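Side-chain contacts in agmatinase (Burkholderia thailandensis, PDB 4DZ4), which probably hydrolyses agmatine to putrescine and urea, as a manganese-dependent member of the arginase family with two metal ions in each subunit: residues G46-V51 and Q318-A323; V281-A286 and C314-R319. All blocks are in the same frame, centred on the assembly; numbering follows the deposited sequence.

Contact 1 of 2, residues G46-V51 and Q318-A323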
loop_
_atom_site.group_PDB
_atom_site.type_symbol
_atom_site.label_atom_id
_atom_site.label_comp_id
_atom_site.label_asym_id
_atom_site.label_seq_id
_atom_site.Cartn_x
_atom_site.Cartn_y
_atom_site.Cartn_z
ATOM N N GLY B 46 1.728 -34.987 26.194
ATOM C CA GLY B 46 3.166 -34.876 25.949
ATOM C C GLY B 46 3.582 -33.516 25.404
ATOM O O GLY B 46 4.703 -33.381 24.914
ATOM N N VAL B 47 2.692 -32.523 25.472
ATOM C CA VAL B 47 2.979 -31.183 24.922
ATOM C C VAL B 47 3.520 -30.243 25.994
ATOM O O VAL B 47 2.972 -30.145 27.078
ATOM C CB VAL B 47 1.737 -30.567 24.244
ATOM C CG1 VAL B 47 1.984 -29.096 23.860
ATOM C CG2 VAL B 47 1.357 -31.375 23.013
ATOM N N ASP B 48 4.591 -29.523 25.671
ATOM C CA ASP B 48 5.199 -28.570 26.611
ATOM C C ASP B 48 4.627 -27.161 26.477
ATOM O O ASP B 48 4.424 -26.460 27.473
ATOM C CB ASP B 48 6.717 -28.490 26.385
ATOM C CG ASP B 48 7.427 -29.824 26.640
ATOM O OD1 ASP B 48 7.123 -30.473 27.651
ATOM O OD2 ASP B 48 8.293 -30.217 25.829
ATOM N N VAL B 49 4.406 -26.739 25.242
ATOM C CA VAL B 49 3.850 -25.407 24.973
ATOM C C VAL B 49 2.787 -25.485 23.891
ATOM O O VAL B 49 2.999 -26.108 22.839
ATOM C CB VAL B 49 4.913 -24.381 24.528
ATOM C CG1 VAL B 49 4.270 -23.003 24.385
ATOM C CG2 VAL B 49 6.100 -24.339 25.498
ATOM N N VAL B 50 1.658 -24.825 24.153
ATOM C CA VAL B 50 0.576 -24.705 23.170
ATOM C C VAL B 50 0.516 -23.261 22.670
ATOM O O VAL B 50 0.278 -22.330 23.464
ATOM C CB VAL B 50 -0.790 -25.067 23.766
ATOM C CG1 VAL B 50 -1.912 -24.772 22.763
ATOM C CG2 VAL B 50 -0.786 -26.547 24.159
ATOM N N VAL B 51 0.705 -23.097 21.365
ATOM C CA VAL B 51 0.471 -21.804 20.707
ATOM C C VAL B 51 -0.990 -21.791 20.246
ATOM O O VAL B 51 -1.440 -22.769 19.621
ATOM C CB VAL B 51 1.403 -21.611 19.480
ATOM C CG1 VAL B 51 1.146 -20.250 18.811
ATOM C CG2 VAL B 51 2.856 -21.668 19.935
ATOM N N GLN B 318 15.067 -23.713 27.221
ATOM C CA GLN B 318 16.201 -23.640 28.151
ATOM C C GLN B 318 15.844 -24.052 29.570
ATOM O O GLN B 318 16.643 -24.749 30.228
ATOM C CB GLN B 318 16.842 -22.247 28.146
ATOM C CG GLN B 318 17.583 -21.904 26.860
ATOM C CD GLN B 318 18.808 -22.779 26.595
ATOM O OE1 GLN B 318 18.688 -23.986 26.349
ATOM N NE2 GLN B 318 19.998 -22.170 26.625
ATOM N N ARG B 319 14.668 -23.644 30.038
ATOM C CA ARG B 319 14.148 -24.068 31.339
ATOM C C ARG B 319 13.928 -25.596 31.424
ATOM O O ARG B 319 14.295 -26.235 32.430
ATOM C CB ARG B 319 12.860 -23.310 31.662
ATOM N N LYS B 320 13.344 -26.183 30.379
ATOM C CA LYS B 320 13.146 -27.637 30.340
ATOM C C LYS B 320 14.495 -28.370 30.268
ATOM O O LYS B 320 14.729 -29.319 31.023
ATOM C CB LYS B 320 12.211 -28.060 29.188
ATOM C CG LYS B 320 11.928 -29.568 29.131
ATOM C CD LYS B 320 11.157 -30.000 27.886
ATOM C CE LYS B 320 11.034 -31.525 27.809
ATOM N NZ LYS B 320 10.517 -32.044 26.504
ATOM N N ALA B 321 15.370 -27.937 29.358
ATOM C CA ALA B 321 16.685 -28.567 29.178
ATOM C C ALA B 321 17.582 -28.448 30.416
ATOM O O ALA B 321 18.350 -29.372 30.712
ATOM C CB ALA B 321 17.388 -28.027 27.941
ATOM N N GLY B 322 17.465 -27.337 31.142
ATOM C CA GLY B 322 18.256 -27.101 32.354
ATOM C C GLY B 322 17.777 -27.896 33.559
ATOM O O GLY B 322 18.523 -28.085 34.535
ATOM N N ALA B 323 16.523 -28.347 33.507
ATOM C CA ALA B 323 15.951 -29.180 34.575
ATOM C C ALA B 323 16.052 -30.687 34.267
ATOM O O ALA B 323 15.794 -31.513 35.140
ATOM C CB ALA B 323 14.505 -28.772 34.860
HETATM O O HOH W 1 7.896 -33.236 27.645
#
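Where the backbones of 46-51 and 318-323 come nearest, the CA of Asp48 and the CA of Lys320 are still 8.8 Å apart, and the two segments meet through a single oppositely charged pair, a long lysine and a short aspartate. The setting is the alpha/beta fold of the arginase family: Asp48 stands just before strand 49-54 of the parallel sheet, and Lys320 belongs to the last turns of helix 300-323, which packs on that sheet. The pair forms a salt bridge at the protein surface, with Lys320 NZ donating to Asp48 OD2 at 3.0 Å. Lysine suits this place because its chain can span the distance: CG lies anti to the backbone N (chi1 -178°), and every later torsion is extended, carrying the ammonium group straight out from the helix. Aspartate, being short, keeps its carboxylate close to the start of the strand. The two side chains cross at roughly a right angle, and the methylene CD of Lys320 passes 3.5 Å from OD2 of Asp48. NZ reaches OD2 on its syn side, 21° out of the carboxylate plane. Each charged group has further partners: OD2 also accepts from the backbone N of Ala97, and NZ also donates to the carbonyl O of Asp95, so lysine and aspartate are both tied to the chain leading into strand 98-103. With two donors on one oxygen, the carboxylate is probably kept ionised. OD1 of Asp48 is 3.9 Å from NZ of Lys320 and is linked to it through a water. This water bridges the two by donating to Asp48 OD1 at 2.9 Å and accepting from Lys320 NZ at 3.1 Å.

Contact 2 of 2, residues V281-A286 and C314-R319; sequences VNLIGA and CLWRQR
This is a buried contact between helix and sheet, in which Trp316 of the C-terminal helix 300-323 lies against the beginning of strand 282-289, a central strand of the arginase-type parallel sheet. The axes of the short segments 282-286 and 314-319 are 10.1 Å apart at closest approach and run at 127° to each other, a gap that the large indole can bridge. Its NE1 donates to the carbonyl O of Leu283 at 2.9 Å, with an almost straight N-H...O angle of 173°. The oxygen lies close to the ring plane, whereas the donor sits above the carbonyl plane. Leu283 also supplies the apolar half of the contact: with CG anti to the backbone N (chi1 176°), its side chain crosses the indole at about a right angle and sets CD2 over one face, displaced toward the rim of the ring, 3.6 Å from CE2 of Trp316. Farther along the strand, small residues let the six-membered ring come close. Gly285 CA, 3.8 Å from Trp316 CZ2, and the backbone N of Ala286 lie at its edge, while the methyl CB of Ala286 approaches Trp316 CH2 obliquely at 4.0 Å. Leu133 of strand 131-136 also touches the indole. Tryptophan thus combines a broad apolar surface with one N-H satisfied by a main-chain oxygen; the bond, with Leu283 over the face, probably helps hold the ring's orientation without burying an unpaired indole donor.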
loop_
_atom_site.group_PDB
_atom_site.type_symbol
_atom_site.label_atom_id
_atom_site.label_comp_id
_atom_site.label_asym_id
_atom_site.label_seq_id
_atom_site.Cartn_x
_atom_site.Cartn_y
_atom_site.Cartn_z
ATOM N N VAL B 281 13.605 -15.927 34.916
ATOM C CA VAL B 281 12.232 -15.645 35.361
ATOM C C VAL B 281 11.404 -16.932 35.350
ATOM O O VAL B 281 11.533 -17.733 34.436
ATOM C CB VAL B 281 11.583 -14.594 34.438
ATOM C CG1 VAL B 281 10.068 -14.489 34.662
ATOM C CG2 VAL B 281 12.274 -13.243 34.628
ATOM N N ASN B 282 10.558 -17.099 36.364
ATOM C CA ASN B 282 9.612 -18.203 36.451
ATOM C C ASN B 282 8.401 -17.928 35.535
ATOM O O ASN B 282 7.321 -17.570 35.981
ATOM C CB ASN B 282 9.184 -18.394 37.902
ATOM C CG ASN B 282 8.261 -19.578 38.090
ATOM O OD1 ASN B 282 8.092 -20.403 37.195
ATOM N ND2 ASN B 282 7.631 -19.642 39.253
ATOM N N LEU B 283 8.624 -18.088 34.240
ATOM C CA LEU B 283 7.663 -17.681 33.238
ATOM C C LEU B 283 6.606 -18.782 33.082
ATOM O O LEU B 283 6.925 -19.879 32.620
ATOM C CB LEU B 283 8.411 -17.457 31.932
ATOM C CG LEU B 283 7.550 -17.103 30.736
ATOM C CD1 LEU B 283 6.915 -15.732 30.914
ATOM C CD2 LEU B 283 8.385 -17.172 29.452
ATOM N N ILE B 284 5.375 -18.491 33.493
ATOM C CA ILE B 284 4.280 -19.498 33.531
ATOM C C ILE B 284 3.416 -19.505 32.271
ATOM O O ILE B 284 2.711 -20.477 32.009
ATOM C CB ILE B 284 3.323 -19.243 34.728
ATOM C CG1 ILE B 284 2.490 -17.958 34.486
ATOM C CG2 ILE B 284 4.112 -19.169 36.011
ATOM C CD1 ILE B 284 1.346 -17.697 35.436
ATOM N N GLY B 285 3.478 -18.416 31.507
ATOM C CA GLY B 285 2.595 -18.207 30.351
ATOM C C GLY B 285 2.941 -16.880 29.711
ATOM O O GLY B 285 3.551 -16.017 30.346
ATOM N N ALA B 286 2.529 -16.695 28.466
ATOM C CA ALA B 286 2.836 -15.434 27.760
ATOM C C ALA B 286 1.867 -15.183 26.626
ATOM O O ALA B 286 1.221 -16.111 26.148
ATOM C CB ALA B 286 4.266 -15.443 27.225
ATOM N N CYS B 314 12.120 -20.313 23.138
ATOM C CA CYS B 314 13.494 -20.684 23.426
ATOM C C CYS B 314 13.776 -20.591 24.915
ATOM O O CYS B 314 14.508 -21.423 25.446
ATOM C CB CYS B 314 14.451 -19.822 22.588
ATOM S SG CYS B 314 14.434 -20.242 20.831
ATOM N N LEU B 315 13.182 -19.596 25.582
ATOM C CA LEU B 315 13.300 -19.472 27.042
ATOM C C LEU B 315 12.749 -20.726 27.709
ATOM O O LEU B 315 13.397 -21.289 28.600
ATOM C CB LEU B 315 12.593 -18.242 27.581
ATOM C CG LEU B 315 13.259 -16.893 27.239
ATOM C CD1 LEU B 315 12.324 -15.754 27.623
ATOM C CD2 LEU B 315 14.580 -16.763 27.980
ATOM N N TRP B 316 11.576 -21.177 27.258
ATOM C CA TRP B 316 11.036 -22.433 27.786
ATOM C C TRP B 316 11.882 -23.657 27.488
ATOM O O TRP B 316 11.989 -24.546 28.344
ATOM C CB TRP B 316 9.582 -22.628 27.359
ATOM C CG TRP B 316 8.600 -21.792 28.151
ATOM C CD1 TRP B 316 8.502 -21.645 29.542
ATOM C CD2 TRP B 316 7.495 -20.978 27.605
ATOM N NE1 TRP B 316 7.457 -20.805 29.878
ATOM C CE2 TRP B 316 6.806 -20.379 28.767
ATOM C CE3 TRP B 316 7.035 -20.695 26.324
ATOM C CZ2 TRP B 316 5.706 -19.524 28.619
ATOM C CZ3 TRP B 316 5.924 -19.834 26.188
ATOM C CH2 TRP B 316 5.260 -19.294 27.316
ATOM N N ARG B 317 12.472 -23.727 26.285
ATOM C CA ARG B 317 13.360 -24.858 25.929
ATOM C C ARG B 317 14.503 -24.882 26.933
ATOM O O ARG B 317 14.857 -25.944 27.445
ATOM C CB ARG B 317 13.901 -24.735 24.492
ATOM C CG ARG B 317 14.673 -25.954 23.982
ATOM C CD ARG B 317 16.144 -25.863 24.378
ATOM N NE ARG B 317 16.872 -27.089 24.090
ATOM C CZ ARG B 317 18.184 -27.244 24.268
ATOM N NH1 ARG B 317 18.922 -26.250 24.733
ATOM N NH2 ARG B 317 18.757 -28.404 23.998
ATOM N N GLN B 318 15.067 -23.713 27.221
ATOM C CA GLN B 318 16.201 -23.640 28.151
ATOM C C GLN B 318 15.844 -24.052 29.570
ATOM O O GLN B 318 16.643 -24.749 30.228
ATOM C CB GLN B 318 16.842 -22.247 28.146
ATOM C CG GLN B 318 17.583 -21.904 26.860
ATOM C CD GLN B 318 18.808 -22.779 26.595
ATOM O OE1 GLN B 318 18.688 -23.986 26.349
ATOM N NE2 GLN B 318 19.998 -22.170 26.625
ATOM N N ARG B 319 14.668 -23.644 30.038
ATOM C CA ARG B 319 14.148 -24.068 31.339
ATOM C C ARG B 319 13.928 -25.596 31.424
ATOM O O ARG B 319 14.295 -26.235 32.430
ATOM C CB ARG B 319 12.860 -23.310 31.662
#

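Overall arrangement
Both contacts fasten helix 300-323 to the same parallel sheet, and their centres lie about 8 Å apart. Their helical segments overlap at Gln318 and Arg319, although neither residue makes a contact across to the strand side. They meet directly where Val49 CG2 packs 3.9 Å from Trp316 CE3, so the indole of contact 2 also reaches the strand that follows Asp48. Between strands 49-54 and 282-289 runs strand 131-136, whose Leu133 touches Val49, Ala286 and Trp316. The character changes from buried and largely apolar at contact 2 to charged and hydrated at contact 1. Contact 1 lies away from the manganese site; in contact 2 the side chain of Ala286 is about 10 Å from that of the manganese ligand His139.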